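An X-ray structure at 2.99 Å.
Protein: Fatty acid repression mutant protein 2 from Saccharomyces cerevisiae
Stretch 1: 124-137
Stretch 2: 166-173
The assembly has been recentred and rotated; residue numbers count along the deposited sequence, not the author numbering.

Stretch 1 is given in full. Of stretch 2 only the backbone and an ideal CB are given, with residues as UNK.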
# COMPACT_ATOMS: atom_id res chain seq x y z
N THR A 124 -3.15 3.38 2.93
CA THR A 124 -1.90 3.67 3.60
C THR A 124 -1.41 2.52 4.48
O THR A 124 -0.21 2.38 4.71
CB THR A 124 -1.97 4.95 4.45
OG1 THR A 124 -0.70 5.18 5.06
CG2 THR A 124 -3.03 4.82 5.53
N THR A 125 -2.33 1.69 4.96
CA THR A 125 -1.93 0.57 5.81
C THR A 125 -1.28 -0.53 4.97
O THR A 125 -0.38 -1.21 5.44
CB THR A 125 -3.09 -0.00 6.63
OG1 THR A 125 -2.60 -1.02 7.51
CG2 THR A 125 -4.16 -0.59 5.74
N GLY A 126 -1.73 -0.67 3.73
CA GLY A 126 -1.14 -1.63 2.82
C GLY A 126 0.11 -1.05 2.20
O GLY A 126 0.85 -1.75 1.50
N ALA A 127 0.35 0.23 2.47
CA ALA A 127 1.52 0.93 1.97
C ALA A 127 2.70 0.70 2.90
O ALA A 127 3.86 0.75 2.47
CB ALA A 127 1.23 2.41 1.84
N VAL A 128 2.41 0.45 4.17
CA VAL A 128 3.45 0.13 5.14
C VAL A 128 3.67 -1.37 5.20
O VAL A 128 4.74 -1.84 5.59
CB VAL A 128 3.11 0.67 6.54
CG1 VAL A 128 2.47 2.04 6.44
CG2 VAL A 128 2.18 -0.28 7.28
N GLN A 129 2.66 -2.13 4.79
CA GLN A 129 2.75 -3.59 4.80
C GLN A 129 3.76 -4.08 3.78
O GLN A 129 4.69 -4.80 4.12
CB GLN A 129 1.38 -4.21 4.53
CG GLN A 129 0.44 -4.17 5.72
CD GLN A 129 -0.98 -4.54 5.35
OE1 GLN A 129 -1.21 -5.28 4.39
NE2 GLN A 129 -1.94 -4.03 6.10
N ILE A 130 3.56 -3.69 2.53
CA ILE A 130 4.42 -4.15 1.45
C ILE A 130 5.85 -3.65 1.60
O ILE A 130 6.80 -4.31 1.18
CB ILE A 130 3.86 -3.74 0.07
CG1 ILE A 130 4.67 -4.36 -1.05
CG2 ILE A 130 3.81 -2.22 -0.06
CD1 ILE A 130 4.71 -5.87 -1.00
N GLN A 131 6.01 -2.48 2.22
CA GLN A 131 7.32 -1.89 2.36
C GLN A 131 8.13 -2.54 3.48
O GLN A 131 9.31 -2.82 3.31
CB GLN A 131 7.21 -0.38 2.59
CG GLN A 131 6.91 0.39 1.32
CD GLN A 131 6.91 1.88 1.54
OE1 GLN A 131 7.70 2.61 0.94
NE2 GLN A 131 6.01 2.35 2.39
N SER A 132 7.48 -2.78 4.62
CA SER A 132 8.13 -3.45 5.73
C SER A 132 8.52 -4.86 5.33
O SER A 132 9.60 -5.34 5.65
CB SER A 132 7.20 -3.49 6.94
OG SER A 132 6.71 -2.19 7.25
N TRP A 133 7.61 -5.51 4.62
CA TRP A 133 7.82 -6.86 4.12
C TRP A 133 8.99 -6.90 3.14
O TRP A 133 9.85 -7.77 3.22
CB TRP A 133 6.54 -7.32 3.41
CG TRP A 133 6.51 -8.75 2.99
CD1 TRP A 133 7.48 -9.69 3.16
CD2 TRP A 133 5.43 -9.40 2.32
NE1 TRP A 133 7.07 -10.89 2.64
CE2 TRP A 133 5.82 -10.75 2.12
CE3 TRP A 133 4.18 -8.99 1.87
CZ2 TRP A 133 4.99 -11.66 1.48
CZ3 TRP A 133 3.36 -9.90 1.25
CH2 TRP A 133 3.77 -11.23 1.06
N THR A 134 9.01 -5.94 2.22
CA THR A 134 10.05 -5.88 1.21
C THR A 134 11.38 -5.45 1.82
O THR A 134 12.44 -5.65 1.22
CB THR A 134 9.66 -4.90 0.08
OG1 THR A 134 8.28 -5.09 -0.26
CG2 THR A 134 10.51 -5.14 -1.17
N ALA A 135 11.33 -4.87 3.02
CA ALA A 135 12.54 -4.42 3.70
C ALA A 135 13.09 -5.48 4.65
O ALA A 135 14.30 -5.60 4.81
CB ALA A 135 12.27 -3.12 4.44
N LEU A 136 12.20 -6.23 5.29
CA LEU A 136 12.61 -7.32 6.17
C LEU A 136 13.35 -8.39 5.39
O LEU A 136 14.26 -9.04 5.91
CB LEU A 136 11.40 -7.94 6.86
CG LEU A 136 10.87 -7.20 8.09
CD1 LEU A 136 9.75 -8.00 8.72
CD2 LEU A 136 12.00 -6.97 9.07
N GLU A 137 12.96 -8.58 4.14
CA GLU A 137 13.59 -9.58 3.29
C GLU A 137 14.95 -9.10 2.79
O GLU A 137 15.75 -9.89 2.29
CB GLU A 137 12.69 -9.96 2.13
CG GLU A 137 11.38 -10.60 2.56
CD GLU A 137 10.76 -11.44 1.46
OE1 GLU A 137 11.32 -11.46 0.35
OE2 GLU A 137 9.72 -12.09 1.71
N UNK A 166 -7.33 -4.38 13.33
CA UNK A 166 -6.30 -5.29 12.84
C UNK A 166 -6.37 -5.47 11.33
O UNK A 166 -7.42 -5.80 10.77
CB UNK A 166 -6.43 -6.65 13.53
N UNK A 167 -5.24 -5.26 10.66
CA UNK A 167 -5.19 -5.31 9.21
C UNK A 167 -4.41 -6.51 8.67
O UNK A 167 -4.91 -7.26 7.83
CB UNK A 167 -4.57 -4.02 8.68
N UNK A 168 -3.19 -6.68 9.16
CA UNK A 168 -2.33 -7.77 8.68
C UNK A 168 -1.39 -8.30 9.76
O UNK A 168 -1.24 -7.69 10.82
CB UNK A 168 -1.51 -7.29 7.48
N UNK A 169 -0.78 -9.44 9.49
CA UNK A 169 0.21 -10.03 10.38
C UNK A 169 1.43 -10.46 9.58
O UNK A 169 1.43 -11.50 8.93
CB UNK A 169 -0.38 -11.22 11.14
N UNK A 170 2.48 -9.65 9.63
CA UNK A 170 3.70 -9.95 8.91
C UNK A 170 4.59 -10.86 9.75
O UNK A 170 5.29 -10.41 10.64
CB UNK A 170 4.44 -8.66 8.54
N UNK A 171 4.53 -12.15 9.44
CA UNK A 171 5.27 -13.17 10.18
C UNK A 171 6.68 -13.31 9.65
O UNK A 171 6.88 -13.80 8.54
CB UNK A 171 4.55 -14.52 10.11
N UNK A 172 7.66 -12.90 10.44
CA UNK A 172 9.04 -12.89 9.98
C UNK A 172 9.91 -13.96 10.65
O UNK A 172 9.67 -14.35 11.79
CB UNK A 172 9.65 -11.51 10.23
N UNK A 173 10.92 -14.41 9.92
CA UNK A 173 11.84 -15.41 10.42
C UNK A 173 12.83 -15.83 9.35
O UNK A 173 13.11 -15.07 8.42
CB UNK A 173 11.07 -16.63 10.94

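The strand runs almost parallel to the helix, with 2° between their N-to-C directions and 9.3 Å between the axes at closest approach. At that spacing side chains make the closest contacts, so the direction of each CA-to-CB bond largely sets the rule for its position.

Position 166 puts nothing of the helix within 5.5 Å of its ideal CB, and its extended backbone suits a beta-branched residue among many others. It is Val166, which takes no part in the contact.

At position 167 the ideal CB points toward the helix and lies 3.8 Å from Thr125 OG1 and 3.7 Å from Gln129 NE2. The psi of -52° departs from an extended strand. Thr125 and Gln129 offer a polar patch on the helix, so a flexible polar side chain would suit, and a short aliphatic one could also pack here. The deposited residue is Gln167. Its closest approach is CG, 3.6 Å from Thr125 OG1; its amide is hydrogen-bonded elsewhere in the structure.

Position 168 also points toward the helix, and its ideal CB is just 3.5 Å from Gln129 CD. The end of Gln129 fills the space in front of it, with an amide that can both donate and accept. That closeness favours a small residue, and the amide favours a hydroxyl: serine or threonine, with alanine fitting but offering Gln129 OE1 no hydroxyl. It is Ser168, chi1 in the m well, whose OG lies 2.9 Å from Gln129 OE1. The hydrogen bond is weak, and Gln167 O competes for the same hydroxyl proton.

Position 169 points away, and the helix places no demand on it. Gln169 stands there, its amide bonded elsewhere in the structure.

Position 170 again points toward the helix, but here the nearest atom to the ideal CB is Leu136 CD1, at 5.4 Å. The gap is bounded by Ser132, the Trp133 ring and Leu136, and calls for a branched or long apolar chain: leucine, isoleucine or methionine. Leu170 fills it and has the largest area covered by the other stretch, 89 Å². With chi1 t and chi2 p, both methyls meet Trp133: CD1 lies over one face of the indole, 4.0 Å from the centroid of the five-membered ring, a CH-pi contact; CD2, 3.7 Å from Trp133 N, also packs 3.7 Å from Leu136 CD1 and 4.1 Å from Ser132 CB.

Position 171 points away, and its extended backbone would take a beta-branched residue readily. Val171 is found there, clear of the helix.

Position 172 points toward the helix, with Leu136 CD1 3.8 Å from its ideal CB. A methyl so near suits an apolar side chain, and a larger one must send its bulk aside. Phe172 does so: its CB rests 3.8 Å from Leu136 CD1, while chi1 in the p well leads the ring away.

Position 173 has nothing of the helix near its ideal CB, and its phi of 175° is well suited to glycine. Gly173 occupies it.

Stretch 2, residues 166-173: VQSQLVFG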
# COMPACT_ATOMS: atom_id res chain seq x y z
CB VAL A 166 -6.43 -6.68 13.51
CG1 VAL A 166 -5.38 -7.61 12.96
CG2 VAL A 166 -6.30 -6.55 15.01
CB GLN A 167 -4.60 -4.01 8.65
CG GLN A 167 -5.34 -2.75 9.05
CD GLN A 167 -6.63 -2.55 8.28
OE1 GLN A 167 -7.01 -3.38 7.46
NE2 GLN A 167 -7.31 -1.44 8.54
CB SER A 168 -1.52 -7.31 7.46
OG SER A 168 -2.36 -7.15 6.33
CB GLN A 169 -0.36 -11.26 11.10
CG GLN A 169 -1.52 -10.96 12.03
CD GLN A 169 -2.85 -10.99 11.31
OE1 GLN A 169 -3.13 -11.91 10.54
NE2 GLN A 169 -3.67 -9.99 11.55
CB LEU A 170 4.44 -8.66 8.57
CG LEU A 170 5.72 -8.82 7.75
CD1 LEU A 170 5.43 -9.56 6.45
CD2 LEU A 170 6.32 -7.46 7.47
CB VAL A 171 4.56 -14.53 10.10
CG1 VAL A 171 5.36 -15.58 10.83
CG2 VAL A 171 3.16 -14.43 10.67
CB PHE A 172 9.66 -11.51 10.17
CG PHE A 172 9.73 -11.07 11.60
CD1 PHE A 172 8.66 -10.44 12.20
CD2 PHE A 172 10.88 -11.28 12.35
CE1 PHE A 172 8.72 -10.03 13.52
CE2 PHE A 172 10.95 -10.88 13.66
CZ PHE A 172 9.87 -10.25 14.25
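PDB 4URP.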